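Local structure of probable thiol peroxidase (3KEB) at residues 74-79 against 162-167; 8-13 against 62-67; 111-114 against 119-122. The protein resembles thiol peroxidases of the redoxin family but has no cysteine, so peroxide reduction by it is uncertain. All blocks are in the same frame, centred on the assembly; numbering follows the deposited sequence.

Interaction 1. Residues 74-79 against 162-167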
loop_
_atom_site.group_PDB
_atom_site.type_symbol
_atom_site.label_atom_id
_atom_site.label_comp_id
_atom_site.label_asym_id
_atom_site.label_seq_id
_atom_site.Cartn_x
_atom_site.Cartn_y
_atom_site.Cartn_z
ATOM N N ARG A 74 -2.301 -15.415 -15.463
ATOM C CA ARG A 74 -1.251 -16.449 -15.422
ATOM C C ARG A 74 -1.602 -17.612 -16.345
ATOM O O ARG A 74 -0.750 -18.105 -17.107
ATOM C CB ARG A 74 -1.034 -16.984 -13.995
ATOM C CG ARG A 74 -0.494 -15.926 -13.070
ATOM C CD ARG A 74 -0.156 -16.419 -11.642
ATOM N NE ARG A 74 -1.306 -16.730 -10.783
ATOM C CZ ARG A 74 -1.623 -17.958 -10.378
ATOM N NH1 ARG A 74 -2.683 -18.144 -9.609
ATOM N NH2 ARG A 74 -0.902 -19.012 -10.780
ATOM N N ARG A 75 -2.858 -18.068 -16.291
ATOM C CA ARG A 75 -3.290 -19.143 -17.145
ATOM C C ARG A 75 -3.188 -18.789 -18.644
ATOM O O ARG A 75 -2.717 -19.613 -19.463
ATOM C CB ARG A 75 -4.703 -19.640 -16.805
ATOM C CG ARG A 75 -4.721 -20.473 -15.512
ATOM C CD ARG A 75 -6.127 -20.653 -15.002
ATOM N NE ARG A 75 -6.206 -21.476 -13.786
ATOM C CZ ARG A 75 -7.351 -21.924 -13.284
ATOM N NH1 ARG A 75 -8.502 -21.650 -13.911
ATOM N NH2 ARG A 75 -7.351 -22.672 -12.185
ATOM N N PHE A 76 -3.611 -17.584 -19.010
ATOM C CA PHE A 76 -3.468 -17.122 -20.386
ATOM C C PHE A 76 -2.019 -17.245 -20.823
ATOM O O PHE A 76 -1.726 -17.711 -21.924
ATOM C CB PHE A 76 -3.840 -15.658 -20.444
ATOM C CG PHE A 76 -3.507 -15.024 -21.720
ATOM C CD1 PHE A 76 -4.177 -15.414 -22.888
ATOM C CD2 PHE A 76 -2.559 -14.028 -21.772
ATOM C CE1 PHE A 76 -3.861 -14.816 -24.090
ATOM C CE2 PHE A 76 -2.242 -13.420 -22.994
ATOM C CZ PHE A 76 -2.924 -13.803 -24.129
ATOM N N LEU A 77 -1.122 -16.783 -19.963
ATOM C CA LEU A 77 0.313 -16.732 -20.258
ATOM C C LEU A 77 0.994 -18.104 -20.282
ATOM O O LEU A 77 2.156 -18.212 -20.714
ATOM C CB LEU A 77 1.032 -15.796 -19.290
ATOM C CG LEU A 77 0.825 -14.309 -19.376
ATOM C CD1 LEU A 77 1.530 -13.628 -18.220
ATOM C CD2 LEU A 77 1.315 -13.825 -20.711
ATOM N N ASP A 78 0.310 -19.191 -19.939
ATOM C CA ASP A 78 0.883 -20.500 -20.186
ATOM C C ASP A 78 1.258 -20.690 -21.669
ATOM O O ASP A 78 2.194 -21.450 -21.987
ATOM C CB ASP A 78 -0.058 -21.668 -19.791
ATOM C CG ASP A 78 -0.256 -21.786 -18.292
ATOM O OD1 ASP A 78 0.636 -21.347 -17.534
ATOM O OD2 ASP A 78 -1.292 -22.348 -17.899
ATOM N N SER A 79 0.488 -20.077 -22.552
ATOM C CA SER A 79 0.748 -20.120 -23.996
ATOM C C SER A 79 1.861 -19.173 -24.489
ATOM O O SER A 79 2.251 -19.251 -25.640
ATOM C CB SER A 79 -0.549 -19.766 -24.747
ATOM O OG SER A 79 -1.554 -20.748 -24.557
ATOM N N PHE A 162 -10.004 -9.444 -18.321
ATOM C CA PHE A 162 -9.486 -8.870 -19.556
ATOM C C PHE A 162 -9.913 -9.683 -20.781
ATOM O O PHE A 162 -10.225 -10.869 -20.674
ATOM C CB PHE A 162 -7.949 -8.833 -19.488
ATOM C CG PHE A 162 -7.405 -8.096 -18.300
ATOM C CD1 PHE A 162 -7.720 -6.746 -18.094
ATOM C CD2 PHE A 162 -6.541 -8.734 -17.408
ATOM C CE1 PHE A 162 -7.247 -6.059 -17.000
ATOM C CE2 PHE A 162 -6.013 -8.015 -16.329
ATOM C CZ PHE A 162 -6.379 -6.695 -16.126
ATOM N N ASP A 163 -9.864 -9.068 -21.963
ATOM C CA ASP A 163 -10.236 -9.702 -23.223
ATOM C C ASP A 163 -9.035 -10.484 -23.761
ATOM O O ASP A 163 -8.358 -10.064 -24.712
ATOM C CB ASP A 163 -10.676 -8.652 -24.234
ATOM C CG ASP A 163 -11.342 -9.257 -25.469
ATOM O OD1 ASP A 163 -11.273 -10.462 -25.667
ATOM O OD2 ASP A 163 -11.930 -8.477 -26.256
ATOM N N PHE A 164 -8.796 -11.637 -23.117
ATOM C CA PHE A 164 -7.660 -12.431 -23.430
ATOM C C PHE A 164 -7.761 -12.939 -24.870
ATOM O O PHE A 164 -6.750 -13.015 -25.553
ATOM C CB PHE A 164 -7.527 -13.600 -22.465
ATOM C CG PHE A 164 -7.210 -13.203 -21.054
ATOM C CD1 PHE A 164 -6.044 -12.510 -20.747
ATOM C CD2 PHE A 164 -8.100 -13.490 -20.039
ATOM C CE1 PHE A 164 -5.759 -12.113 -19.430
ATOM C CE2 PHE A 164 -7.824 -13.117 -18.737
ATOM C CZ PHE A 164 -6.677 -12.419 -18.432
ATOM N N ASP A 165 -8.966 -13.286 -25.331
ATOM C CA ASP A 165 -9.117 -13.695 -26.737
ATOM C C ASP A 165 -8.589 -12.644 -27.722
ATOM O O ASP A 165 -7.947 -12.986 -28.729
ATOM C CB ASP A 165 -10.549 -14.043 -27.071
ATOM C CG ASP A 165 -10.984 -15.378 -26.465
ATOM O OD1 ASP A 165 -10.108 -16.177 -26.029
ATOM O OD2 ASP A 165 -12.213 -15.599 -26.391
ATOM N N ALA A 166 -8.837 -11.379 -27.444
ATOM C CA ALA A 166 -8.313 -10.311 -28.299
ATOM C C ALA A 166 -6.775 -10.221 -28.285
ATOM O O ALA A 166 -6.123 -10.016 -29.326
ATOM C CB ALA A 166 -8.918 -8.955 -27.873
ATOM N N ILE A 167 -6.201 -10.357 -27.095
ATOM C CA ILE A 167 -4.738 -10.365 -26.933
ATOM C C ILE A 167 -4.140 -11.595 -27.651
ATOM O O ILE A 167 -3.162 -11.472 -28.409
ATOM C CB ILE A 167 -4.327 -10.333 -25.434
ATOM C CG1 ILE A 167 -4.973 -9.141 -24.715
ATOM C CG2 ILE A 167 -2.805 -10.341 -25.310
ATOM C CD1 ILE A 167 -4.677 -9.040 -23.174
#
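F76 and F164 face each other with their rings close to parallel, the planes 26° apart, but slid so far that they barely overlap; the centroids lie 5.2 Å apart. The displacement puts the rim of F164 over F76 and the CB of F76 over F164. F164 CD1 stands over one face of F76, 3.7 Å from F76 CG. In return F76 CB lies 4.3 Å from the F164 ring centroid, in a CH-pi contact. F76 reaches this place because CG is anti to the backbone N (chi1 170°), which carries the ring away from its own helix toward 164-167. F162 CB covers the opposite face of F164, so that ring is held between the two side chains. Farther out, the tip of F76 meets I167, whose CG2 branch approaches F76 CZ to 3.7 Å from an oblique direction. The start of the second helix is fixed separately by D163 at its N-cap: OD1 accepts from A166 N at 3.2 Å, the donor lying well above the carboxylate plane, while D163 N bonds to E153. W80 meets the F76 ring, and T73 touches F164. Thus the C-terminal end of helix 67-77 packs beside the first turn of helix 164-177, as neighbouring helices do on one face of a thioredoxin-fold sheet, with I167 resting on I140 and L142 of strand 139-143 and Y151 of strand 149-154.

Interaction 2. Residues 8-13 against 62-67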
loop_
_atom_site.group_PDB
_atom_site.type_symbol
_atom_site.label_atom_id
_atom_site.label_comp_id
_atom_site.label_asym_id
_atom_site.label_seq_id
_atom_site.Cartn_x
_atom_site.Cartn_y
_atom_site.Cartn_z
ATOM N N VAL A 8 -15.262 3.013 -13.903
ATOM C CA VAL A 8 -15.196 1.640 -13.498
ATOM C C VAL A 8 -16.299 1.404 -12.482
ATOM O O VAL A 8 -16.523 2.215 -11.562
ATOM C CB VAL A 8 -13.765 1.235 -12.932
ATOM C CG1 VAL A 8 -13.423 2.025 -11.653
ATOM C CG2 VAL A 8 -13.671 -0.303 -12.768
ATOM N N GLN A 9 -16.989 0.287 -12.654
ATOM C CA GLN A 9 -18.031 -0.137 -11.751
ATOM C C GLN A 9 -17.463 -1.089 -10.712
ATOM O O GLN A 9 -16.824 -2.088 -11.058
ATOM C CB GLN A 9 -19.143 -0.839 -12.538
ATOM C CG GLN A 9 -20.436 -1.115 -11.743
ATOM C CD GLN A 9 -21.385 0.117 -11.571
ATOM O OE1 GLN A 9 -21.442 1.026 -12.442
ATOM N NE2 GLN A 9 -22.144 0.136 -10.443
ATOM N N TYR A 10 -17.730 -0.764 -9.443
ATOM C CA TYR A 10 -17.258 -1.543 -8.300
ATOM C C TYR A 10 -18.483 -1.758 -7.440
ATOM O O TYR A 10 -18.927 -0.870 -6.755
ATOM C CB TYR A 10 -16.133 -0.777 -7.550
ATOM C CG TYR A 10 -15.731 -1.378 -6.229
ATOM C CD1 TYR A 10 -15.198 -2.645 -6.168
ATOM C CD2 TYR A 10 -15.826 -0.652 -5.050
ATOM C CE1 TYR A 10 -14.820 -3.207 -4.957
ATOM C CE2 TYR A 10 -15.419 -1.202 -3.822
ATOM C CZ TYR A 10 -14.904 -2.461 -3.793
ATOM O OH TYR A 10 -14.490 -3.024 -2.613
ATOM N N GLY A 11 -19.064 -2.951 -7.514
ATOM C CA GLY A 11 -20.373 -3.184 -6.860
ATOM C C GLY A 11 -21.404 -2.249 -7.422
ATOM O O GLY A 11 -21.545 -2.136 -8.667
ATOM N N ASP A 12 -22.048 -1.489 -6.538
ATOM C CA ASP A 12 -23.052 -0.517 -6.957
ATOM C C ASP A 12 -22.467 0.899 -7.146
ATOM O O ASP A 12 -23.212 1.872 -7.350
ATOM C CB ASP A 12 -24.285 -0.528 -6.012
ATOM C CG ASP A 12 -24.117 0.335 -4.759
ATOM O OD1 ASP A 12 -22.982 0.714 -4.390
ATOM O OD2 ASP A 12 -25.170 0.627 -4.130
ATOM N N GLU A 13 -21.157 1.042 -7.115
ATOM C CA GLU A 13 -20.591 2.400 -7.308
ATOM C C GLU A 13 -19.969 2.481 -8.719
ATOM O O GLU A 13 -19.394 1.509 -9.187
ATOM C CB GLU A 13 -19.502 2.624 -6.289
ATOM C CG GLU A 13 -19.915 2.527 -4.785
ATOM C CD GLU A 13 -20.523 3.797 -4.288
ATOM O OE1 GLU A 13 -20.677 4.737 -5.097
ATOM O OE2 GLU A 13 -20.884 3.864 -3.090
ATOM N N ASP A 62 -10.010 -10.571 -4.095
ATOM C CA ASP A 62 -10.242 -11.861 -4.731
ATOM C C ASP A 62 -11.053 -11.652 -5.990
ATOM O O ASP A 62 -10.443 -11.543 -7.077
ATOM C CB ASP A 62 -10.870 -12.797 -3.738
ATOM C CG ASP A 62 -11.006 -14.209 -4.274
ATOM O OD1 ASP A 62 -10.370 -14.533 -5.333
ATOM O OD2 ASP A 62 -11.748 -14.973 -3.578
ATOM N N GLU A 63 -12.374 -11.486 -5.872
ATOM C CA GLU A 63 -13.180 -11.268 -7.078
ATOM C C GLU A 63 -13.062 -9.868 -7.686
ATOM O O GLU A 63 -13.240 -9.697 -8.928
ATOM C CB GLU A 63 -14.638 -11.625 -6.839
ATOM C CG GLU A 63 -15.305 -10.786 -5.801
ATOM C CD GLU A 63 -15.346 -11.408 -4.407
ATOM O OE1 GLU A 63 -16.458 -11.284 -3.840
ATOM O OE2 GLU A 63 -14.317 -11.973 -3.874
ATOM N N HIS A 64 -12.747 -8.858 -6.878
ATOM C CA HIS A 64 -12.626 -7.504 -7.392
ATOM C C HIS A 64 -11.202 -7.219 -7.811
ATOM O O HIS A 64 -10.423 -6.713 -7.032
ATOM C CB HIS A 64 -13.138 -6.520 -6.345
ATOM C CG HIS A 64 -14.615 -6.581 -6.153
ATOM N ND1 HIS A 64 -15.504 -6.163 -7.122
ATOM C CD2 HIS A 64 -15.360 -7.018 -5.109
ATOM C CE1 HIS A 64 -16.740 -6.308 -6.658
ATOM N NE2 HIS A 64 -16.679 -6.822 -5.433
ATOM N N ALA A 65 -10.896 -7.579 -9.057
ATOM C CA ALA A 65 -9.639 -7.332 -9.685
ATOM C C ALA A 65 -8.487 -7.653 -8.750
ATOM O O ALA A 65 -7.733 -6.808 -8.388
ATOM C CB ALA A 65 -9.603 -5.882 -10.179
ATOM N N GLY A 66 -8.385 -8.919 -8.360
ATOM C CA GLY A 66 -7.372 -9.363 -7.401
ATOM C C GLY A 66 -6.784 -10.652 -7.836
ATOM O O GLY A 66 -6.421 -10.811 -8.986
ATOM N N LEU A 67 -6.734 -11.602 -6.900
ATOM C CA LEU A 67 -6.054 -12.825 -7.173
ATOM C C LEU A 67 -6.732 -13.668 -8.249
ATOM O O LEU A 67 -6.040 -14.388 -8.966
ATOM C CB LEU A 67 -5.854 -13.651 -5.900
ATOM C CG LEU A 67 -4.814 -13.061 -4.932
ATOM C CD1 LEU A 67 -4.681 -14.131 -3.766
ATOM C CD2 LEU A 67 -3.455 -12.748 -5.523
#
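Y10 turns the edge of its ring onto H64 where the N-terminal hairpin bends near loop 62-67. In related thiol peroxidases the loop before this helix usually carries the peroxidatic cysteine; residues 62-67 contain none. Along the strand, V8 pairs through its backbone with L15 of the returning strand, and Q9 pairs with A156 and T158. The Q9 side chain folds back over the bend, NE2 donating to G11 O at 2.9 Å in a nearly straight bond (167°) that lies in its own amide plane. Y10 comes next; a chi1 of 170° extends the phenol opposite its own N, out toward the loop. Y10 CE1 stands over the centre of the imidazole face, 3.6 Å from H64 CG, and the planes meet at 72°: a T-shaped pair with Y10 as the edge. The imidazole is kept in position by a hydrogen bond between ND1 and T158 OG1, and T158 also touches Y10. The phenol OH makes a weak hydrogen bond to K38 of the second subunit. G11 takes the second position of the type II' turn, where its positive phi suits glycine, and G11 N lies 4.2 Å from H64 CE1. E13 closes the turn through Y10 N to E13 O (2.8 Å). The hairpin 7-10/13-16 is thereby pinned at the surface to the loop between strand 51-55 and helix 67-77.

Interaction 3. Residues 111-114 against 119-122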
loop_
_atom_site.group_PDB
_atom_site.type_symbol
_atom_site.label_atom_id
_atom_site.label_comp_id
_atom_site.label_asym_id
_atom_site.label_seq_id
_atom_site.Cartn_x
_atom_site.Cartn_y
_atom_site.Cartn_z
ATOM N N LEU A 111 5.035 -4.923 -8.188
ATOM C CA LEU A 111 5.500 -3.558 -7.993
ATOM C C LEU A 111 4.442 -2.750 -7.289
ATOM O O LEU A 111 3.263 -2.844 -7.619
ATOM C CB LEU A 111 5.805 -2.897 -9.336
ATOM C CG LEU A 111 6.698 -3.718 -10.287
ATOM C CD1 LEU A 111 7.042 -2.826 -11.512
ATOM C CD2 LEU A 111 7.984 -4.246 -9.616
ATOM N N SER A 112 4.910 -1.908 -6.376
ATOM C CA SER A 112 4.104 -1.056 -5.556
ATOM C C SER A 112 4.277 0.388 -6.003
ATOM O O SER A 112 5.394 0.827 -6.383
ATOM C CB SER A 112 4.568 -1.158 -4.118
ATOM O OG SER A 112 3.998 -0.140 -3.338
ATOM N N THR A 113 3.186 1.125 -5.939
ATOM C CA THR A 113 3.215 2.535 -6.274
ATOM C C THR A 113 3.558 3.415 -5.087
ATOM O O THR A 113 3.466 4.668 -5.181
ATOM C CB THR A 113 1.895 3.001 -6.839
ATOM O OG1 THR A 113 0.860 2.818 -5.881
ATOM C CG2 THR A 113 1.526 2.191 -8.119
ATOM N N LEU A 114 3.974 2.834 -3.968
ATOM C CA LEU A 114 4.223 3.735 -2.820
ATOM C C LEU A 114 5.362 4.750 -3.079
ATOM O O LEU A 114 5.273 5.836 -2.606
ATOM C CB LEU A 114 4.377 2.988 -1.483
ATOM C CG LEU A 114 5.766 2.732 -1.021
ATOM C CD1 LEU A 114 5.872 2.074 0.363
ATOM C CD2 LEU A 114 6.349 1.861 -2.112
ATOM N N PHE A 119 2.478 7.670 -10.691
ATOM C CA PHE A 119 2.291 6.590 -11.636
ATOM C C PHE A 119 0.810 6.533 -12.069
ATOM O O PHE A 119 0.503 6.409 -13.250
ATOM C CB PHE A 119 2.605 5.252 -10.964
ATOM C CG PHE A 119 2.186 4.078 -11.771
ATOM C CD1 PHE A 119 2.995 3.608 -12.802
ATOM C CD2 PHE A 119 0.982 3.462 -11.548
ATOM C CE1 PHE A 119 2.596 2.562 -13.567
ATOM C CE2 PHE A 119 0.584 2.444 -12.314
ATOM C CZ PHE A 119 1.406 1.972 -13.340
ATOM N N HIS A 120 -0.102 6.589 -11.103
ATOM C CA HIS A 120 -1.528 6.415 -11.425
ATOM C C HIS A 120 -2.027 7.390 -12.505
ATOM O O HIS A 120 -2.655 6.997 -13.459
ATOM C CB HIS A 120 -2.424 6.587 -10.195
ATOM C CG HIS A 120 -2.175 5.661 -9.041
ATOM N ND1 HIS A 120 -0.934 5.384 -8.512
ATOM C CD2 HIS A 120 -3.068 5.064 -8.209
ATOM C CE1 HIS A 120 -1.073 4.559 -7.484
ATOM N NE2 HIS A 120 -2.362 4.382 -7.267
ATOM N N LYS A 121 -1.745 8.677 -12.380
ATOM C CA LYS A 121 -2.263 9.577 -13.367
ATOM C C LYS A 121 -1.555 9.355 -14.697
ATOM O O LYS A 121 -2.189 9.375 -15.757
ATOM C CB LYS A 121 -2.126 11.013 -12.894
ATOM C CG LYS A 121 -2.809 12.001 -13.829
ATOM C CD LYS A 121 -3.325 13.235 -13.044
ATOM C CE LYS A 121 -4.065 14.189 -13.981
ATOM N NZ LYS A 121 -4.355 15.510 -13.327
ATOM N N ARG A 122 -0.240 9.101 -14.648
ATOM C CA ARG A 122 0.589 8.964 -15.831
ATOM C C ARG A 122 0.187 7.753 -16.674
ATOM O O ARG A 122 0.448 7.735 -17.856
ATOM C CB ARG A 122 2.104 8.883 -15.448
ATOM C CG ARG A 122 2.737 10.250 -14.961
ATOM C CD ARG A 122 4.233 10.192 -14.404
ATOM N NE ARG A 122 5.175 9.415 -15.209
ATOM C CZ ARG A 122 5.665 9.766 -16.403
ATOM N NH1 ARG A 122 5.343 10.927 -16.976
ATOM N NH2 ARG A 122 6.506 8.958 -17.019
#
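T113 OG1 hydrogen-bonds to R117 NH2 in the connecting loop and also meets the edge of the H120 imidazole, with H120 CE1 at 3.1 Å. The oxygen lies near the ring plane, so the approach is a close C-H to oxygen contact. CE1 lies between two nitrogens, and its hydrogen would probably be polarised enough to favour such a neighbour. H120 ND1 and NE2 make weak hydrogen bonds to R117 O and G134 O, and these help fix the rotation that aims CE1 at the threonine. With chi1 61°, OG1 lies between the backbone N and the carbonyl carbon, and CG2 is turned toward the helix. T113 CG2 touches both residues across the contact, 3.6 Å from H120 CE1 and 3.7 Å from F119 CD2. T113 CB also presses close to H120 CE1, at 3.4 Å, and the threonine crosses both aromatic side chains at about a right angle. The F119 ring, met obliquely, is stacked with Y123, just past the helix. Just upstream, S112 OG accepts from L114 N at 3.0 Å (163°), an ST turn that bends the chain as the strand ends, and it also bonds to D91 O. All three touching residues are buried. The contact joins the end of strand 109-112 to the short helix 119-122, with T113 and F119 both resting on I88 of the adjacent parallel strand 84-89, while L114 packs against V34 of strand 32-35 and S133 of the second subunit.

From the N terminus, interaction 2 comes first: the hairpin tip at 8-13 meets 62-67, closing a loop of 48 residues that includes the rest of strand 13-16 and strands 32-35, 40-42 and 51-55 but no helix. Only after it is complete does interaction 1 open, near the end of helix 67-77, and it closes across 82 intervening residues at helix 164-177. Interaction 3 lies within that span as a tight local closure across four residues; no two contacts cross. Interactions 1 and 3 fall on opposite sides of the chain's centre. Together the three join the N-terminal hairpin to the loop before helix 67-77, that helix to helix 164-177, and the end of strand 109-112 to helix 119-122.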